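Local atomic coordinates of carbon monoxide dehydrogenase (PDB entry 6T7J), a protein that probably catalyses the reversible oxidation of carbon monoxide to carbon dioxide, its active-site cluster C being nickel-free in this form. Residues G227-D239 / S521-G533. Sequence-based numbering, arbitrary orientation.
Sequences GWSGSMMATYLSD and SCVDCSRILIALG. With MSK (Broken Fe4S4 cluster), chain F.
Helices 227-239 and 525-533 cross nearly at right angles (-104°), their axes approaching to 9.0 Å, and the turn Cys-522 to Cys-525 brings Val-523 against Ser-231 and Ala-234. Ser-526 enters as a knob among Gly-227, Ser-231, Met-232 and Thr-235. At one end Leu-529 CD1 lies over a face of the Trp-228 indole in a CH-pi contact, 3.6 Å from the centroid of the five-membered ring, while Met-232, bent at chi2 and chi3, brings its CE against Ile-530 CD1.

At the other end charge takes over. Arg-527 grips Asp-239 end-on, NH1 to OD2 at 2.6 Å and NH2 to OD1 at 3.1 Å, with the two flat groups nearly coplanar (15°). Thr-235 holds CG2 over a guanidinium face (chi1 -66° sets CG2 anti to the backbone N), while Thr-235 OG1 donates to the anti lone pair of Asp-524 OD1 (2.7 Å). Arg-527 NH2 also meets Asp-524 OD2 from above the carboxylate plane. A methionine in place of Arg-527 would probably leave Asp-524 without its salt-bridge mate and Asp-239 dependent on Arg-313 and Lys-129. This buried salt-bridge network ties helix 212-242 to helix 525-538 and to the turn before it, whose Cys-522 lines the cluster C pocket of this Prismane/CO dehydrogenase family member.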
loop_
_atom_site.group_PDB
_atom_site.type_symbol
_atom_site.label_atom_id
_atom_site.label_comp_id
_atom_site.label_asym_id
_atom_site.label_seq_id
_atom_site.Cartn_x
_atom_site.Cartn_y
_atom_site.Cartn_z
ATOM N N GLY A 227 14.173 1.745 -7.256
ATOM C CA GLY A 227 15.547 2.204 -7.395
ATOM C C GLY A 227 15.929 2.540 -8.823
ATOM O O GLY A 227 16.530 3.584 -9.087
ATOM N N TRP A 228 15.593 1.660 -9.762
ATOM C CA TRP A 228 16.008 1.814 -11.149
ATOM C C TRP A 228 15.009 2.601 -11.992
ATOM O O TRP A 228 15.158 2.653 -13.217
ATOM C CB TRP A 228 16.253 0.439 -11.772
ATOM C CG TRP A 228 17.566 -0.158 -11.372
ATOM C CD1 TRP A 228 17.776 -1.115 -10.423
ATOM C CD2 TRP A 228 18.855 0.174 -11.901
ATOM N NE1 TRP A 228 19.117 -1.404 -10.332
ATOM C CE2 TRP A 228 19.801 -0.624 -11.229
ATOM C CE3 TRP A 228 19.301 1.066 -12.882
ATOM C CZ2 TRP A 228 21.166 -0.558 -11.503
ATOM C CZ3 TRP A 228 20.657 1.133 -13.152
ATOM C CH2 TRP A 228 21.572 0.325 -12.466
ATOM N N SER A 229 14.005 3.218 -11.372
ATOM C CA SER A 229 13.025 3.986 -12.129
ATOM C C SER A 229 12.568 5.216 -11.357
ATOM O O SER A 229 12.936 6.341 -11.706
ATOM C CB SER A 229 11.825 3.110 -12.494
ATOM O OG SER A 229 10.861 3.848 -13.221
ATOM N N GLY A 230 11.769 5.013 -10.309
ATOM C CA GLY A 230 11.221 6.111 -9.532
ATOM C C GLY A 230 12.267 7.014 -8.911
ATOM O O GLY A 230 12.316 8.211 -9.204
ATOM N N SER A 231 13.109 6.448 -8.043
ATOM C CA SER A 231 14.211 7.221 -7.479
ATOM C C SER A 231 15.161 7.698 -8.572
ATOM O O SER A 231 15.694 8.814 -8.504
ATOM C CB SER A 231 14.960 6.381 -6.443
ATOM O OG SER A 231 14.427 6.571 -5.144
ATOM N N MET A 232 15.375 6.862 -9.592
ATOM C CA MET A 232 16.229 7.241 -10.714
ATOM C C MET A 232 15.657 8.443 -11.456
ATOM O O MET A 232 16.386 9.383 -11.796
ATOM C CB MET A 232 16.398 6.053 -11.661
ATOM C CG MET A 232 17.478 6.248 -12.709
ATOM S SD MET A 232 19.139 6.108 -12.024
ATOM C CE MET A 232 19.277 4.336 -11.828
ATOM N N MET A 233 14.347 8.421 -11.726
ATOM C CA MET A 233 13.702 9.567 -12.358
ATOM C C MET A 233 13.806 10.805 -11.482
ATOM O O MET A 233 14.074 11.904 -11.980
ATOM C CB MET A 233 12.237 9.258 -12.649
ATOM C CG MET A 233 11.985 8.465 -13.919
ATOM S SD MET A 233 10.236 8.061 -14.098
ATOM C CE MET A 233 9.543 9.044 -12.781
ATOM N N ALA A 234 13.580 10.648 -10.176
ATOM C CA ALA A 234 13.705 11.778 -9.264
ATOM C C ALA A 234 15.080 12.422 -9.383
ATOM O O ALA A 234 15.195 13.639 -9.569
ATOM C CB ALA A 234 13.442 11.326 -7.826
ATOM N N THR A 235 16.136 11.607 -9.314
ATOM C CA THR A 235 17.496 12.141 -9.377
ATOM C C THR A 235 17.774 12.795 -10.727
ATOM O O THR A 235 18.278 13.926 -10.793
ATOM C CB THR A 235 18.509 11.029 -9.099
ATOM O OG1 THR A 235 18.374 10.582 -7.743
ATOM C CG2 THR A 235 19.931 11.528 -9.327
ATOM N N TYR A 236 17.453 12.094 -11.820
ATOM C CA TYR A 236 17.765 12.611 -13.150
ATOM C C TYR A 236 17.021 13.910 -13.430
ATOM O O TYR A 236 17.600 14.860 -13.970
ATOM C CB TYR A 236 17.434 11.562 -14.211
ATOM C CG TYR A 236 18.645 10.845 -14.770
ATOM C CD1 TYR A 236 19.281 11.305 -15.916
ATOM C CD2 TYR A 236 19.148 9.703 -14.154
ATOM C CE1 TYR A 236 20.388 10.652 -16.433
ATOM C CE2 TYR A 236 20.254 9.043 -14.665
ATOM C CZ TYR A 236 20.870 9.523 -15.804
ATOM O OH TYR A 236 21.969 8.872 -16.318
ATOM N N LEU A 237 15.743 13.984 -13.051
ATOM C CA LEU A 237 14.970 15.193 -13.311
ATOM C C LEU A 237 15.370 16.333 -12.386
ATOM O O LEU A 237 15.359 17.496 -12.805
ATOM C CB LEU A 237 13.478 14.900 -13.184
ATOM C CG LEU A 237 12.896 14.049 -14.314
ATOM C CD1 LEU A 237 11.393 13.999 -14.209
ATOM C CD2 LEU A 237 13.317 14.583 -15.672
ATOM N N SER A 238 15.733 16.034 -11.134
ATOM C CA SER A 238 16.248 17.083 -10.260
ATOM C C SER A 238 17.543 17.658 -10.812
ATOM O O SER A 238 17.772 18.871 -10.739
ATOM C CB SER A 238 16.456 16.537 -8.848
ATOM O OG SER A 238 15.348 15.762 -8.432
ATOM N N ASP A 239 18.398 16.802 -11.381
ATOM C CA ASP A 239 19.616 17.295 -12.019
ATOM C C ASP A 239 19.294 18.133 -13.250
ATOM O O ASP A 239 19.885 19.200 -13.453
ATOM C CB ASP A 239 20.526 16.124 -12.392
ATOM C CG ASP A 239 21.194 15.495 -11.185
ATOM O OD1 ASP A 239 21.039 16.034 -10.069
ATOM O OD2 ASP A 239 21.876 14.461 -11.353
ATOM N N SER A 521 21.072 12.716 -1.772
ATOM C CA SER A 521 19.942 12.418 -0.909
ATOM C C SER A 521 19.526 10.954 -1.050
ATOM O O SER A 521 20.191 10.154 -1.715
ATOM C CB SER A 521 18.783 13.362 -1.236
ATOM O OG SER A 521 18.347 13.186 -2.574
ATOM N N CYS A 522 18.397 10.604 -0.424
ATOM C CA CYS A 522 17.948 9.214 -0.405
ATOM C C CYS A 522 17.589 8.721 -1.799
ATOM O O CYS A 522 17.846 7.558 -2.134
ATOM C CB CYS A 522 16.757 9.058 0.540
ATOM S SG CYS A 522 17.200 8.562 2.218
ATOM N N VAL A 523 16.979 9.576 -2.624
ATOM C CA VAL A 523 16.731 9.179 -4.005
ATOM C C VAL A 523 18.042 9.113 -4.777
ATOM O O VAL A 523 18.178 8.328 -5.727
ATOM C CB VAL A 523 15.720 10.128 -4.674
ATOM C CG1 VAL A 523 14.319 9.892 -4.112
ATOM C CG2 VAL A 523 16.143 11.576 -4.496
ATOM N N ASP A 524 19.036 9.903 -4.369
ATOM C CA ASP A 524 20.336 9.886 -5.025
ATOM C C ASP A 524 21.123 8.614 -4.756
ATOM O O ASP A 524 22.243 8.489 -5.264
ATOM C CB ASP A 524 21.157 11.105 -4.604
ATOM C CG ASP A 524 20.730 12.364 -5.326
ATOM O OD1 ASP A 524 19.766 12.292 -6.119
ATOM O OD2 ASP A 524 21.353 13.423 -5.102
ATOM N N CYS A 525 20.585 7.673 -3.975
ATOM C CA CYS A 525 21.148 6.328 -3.992
ATOM C C CYS A 525 21.114 5.747 -5.396
ATOM O O CYS A 525 21.929 4.877 -5.724
ATOM C CB CYS A 525 20.401 5.409 -3.027
ATOM S SG CYS A 525 20.483 5.886 -1.299
ATOM N N SER A 526 20.181 6.217 -6.237
ATOM C CA SER A 526 20.197 5.828 -7.644
ATOM C C SER A 526 21.560 6.105 -8.270
ATOM O O SER A 526 22.052 5.308 -9.078
ATOM C CB SER A 526 19.089 6.559 -8.409
ATOM O OG SER A 526 19.183 7.965 -8.247
ATOM N N ARG A 527 22.194 7.218 -7.883
ATOM C CA ARG A 527 23.549 7.516 -8.344
ATOM C C ARG A 527 24.483 6.343 -8.083
ATOM O O ARG A 527 25.235 5.919 -8.969
ATOM C CB ARG A 527 24.080 8.774 -7.655
ATOM C CG ARG A 527 23.321 10.048 -7.963
ATOM C CD ARG A 527 24.187 11.262 -7.665
ATOM N NE ARG A 527 23.400 12.438 -7.309
ATOM C CZ ARG A 527 22.950 13.327 -8.187
ATOM N NH1 ARG A 527 23.210 13.174 -9.480
ATOM N NH2 ARG A 527 22.239 14.367 -7.773
ATOM N N ILE A 528 24.444 5.807 -6.860
ATOM C CA ILE A 528 25.241 4.631 -6.523
ATOM C C ILE A 528 24.998 3.526 -7.544
ATOM O O ILE A 528 25.940 2.967 -8.121
ATOM C CB ILE A 528 24.927 4.165 -5.090
ATOM C CG1 ILE A 528 25.612 5.082 -4.072
ATOM C CG2 ILE A 528 25.353 2.723 -4.883
ATOM C CD1 ILE A 528 25.214 4.816 -2.637
ATOM N N LEU A 529 23.721 3.236 -7.821
ATOM C CA LEU A 529 23.393 2.185 -8.778
ATOM C C LEU A 529 23.975 2.478 -10.154
ATOM O O LEU A 529 24.355 1.549 -10.875
ATOM C CB LEU A 529 21.877 2.008 -8.872
ATOM C CG LEU A 529 21.197 1.350 -7.671
ATOM C CD1 LEU A 529 19.755 0.994 -8.005
ATOM C CD2 LEU A 529 21.967 0.119 -7.221
ATOM N N ILE A 530 24.054 3.754 -10.533
ATOM C CA ILE A 530 24.706 4.099 -11.790
ATOM C C ILE A 530 26.198 3.809 -11.701
ATOM O O ILE A 530 26.768 3.138 -12.572
ATOM C CB ILE A 530 24.431 5.568 -12.159
ATOM C CG1 ILE A 530 22.946 5.765 -12.460
ATOM C CG2 ILE A 530 25.259 5.976 -13.368
ATOM C CD1 ILE A 530 22.444 4.910 -13.608
ATOM N N ALA A 531 26.841 4.273 -10.624
ATOM C CA ALA A 531 28.285 4.116 -10.478
ATOM C C ALA A 531 28.692 2.655 -10.616
ATOM O O ALA A 531 29.445 2.286 -11.527
ATOM C CB ALA A 531 28.738 4.683 -9.132
ATOM N N LEU A 532 28.176 1.805 -9.723
ATOM C CA LEU A 532 28.400 0.368 -9.839
ATOM C C LEU A 532 28.073 -0.121 -11.244
ATOM O O LEU A 532 28.875 -0.823 -11.873
ATOM C CB LEU A 532 27.561 -0.374 -8.798
ATOM C CG LEU A 532 27.804 0.027 -7.341
ATOM C CD1 LEU A 532 26.704 -0.508 -6.438
ATOM C CD2 LEU A 532 29.173 -0.456 -6.878
ATOM N N GLY A 533 26.912 0.285 -11.769
ATOM C CA GLY A 533 26.525 -0.146 -13.102
ATOM C C GLY A 533 27.562 0.213 -14.146
ATOM O O GLY A 533 27.850 -0.580 -15.047
HETATM S S1 MSK F . 15.673 11.745 5.456
HETATM S S3 MSK F . 14.785 8.414 5.039
HETATM S S4 MSK F . 15.667 9.536 8.160
HETATM S S5 MSK F . 17.830 9.403 5.472
HETATM FE FE1 MSK F . 15.579 11.154 3.277
HETATM FE FE2 MSK F . 17.090 10.688 6.968
HETATM FE FE3 MSK F . 16.281 8.088 6.654
HETATM FE FE4 MSK F . 14.476 10.098 6.460
#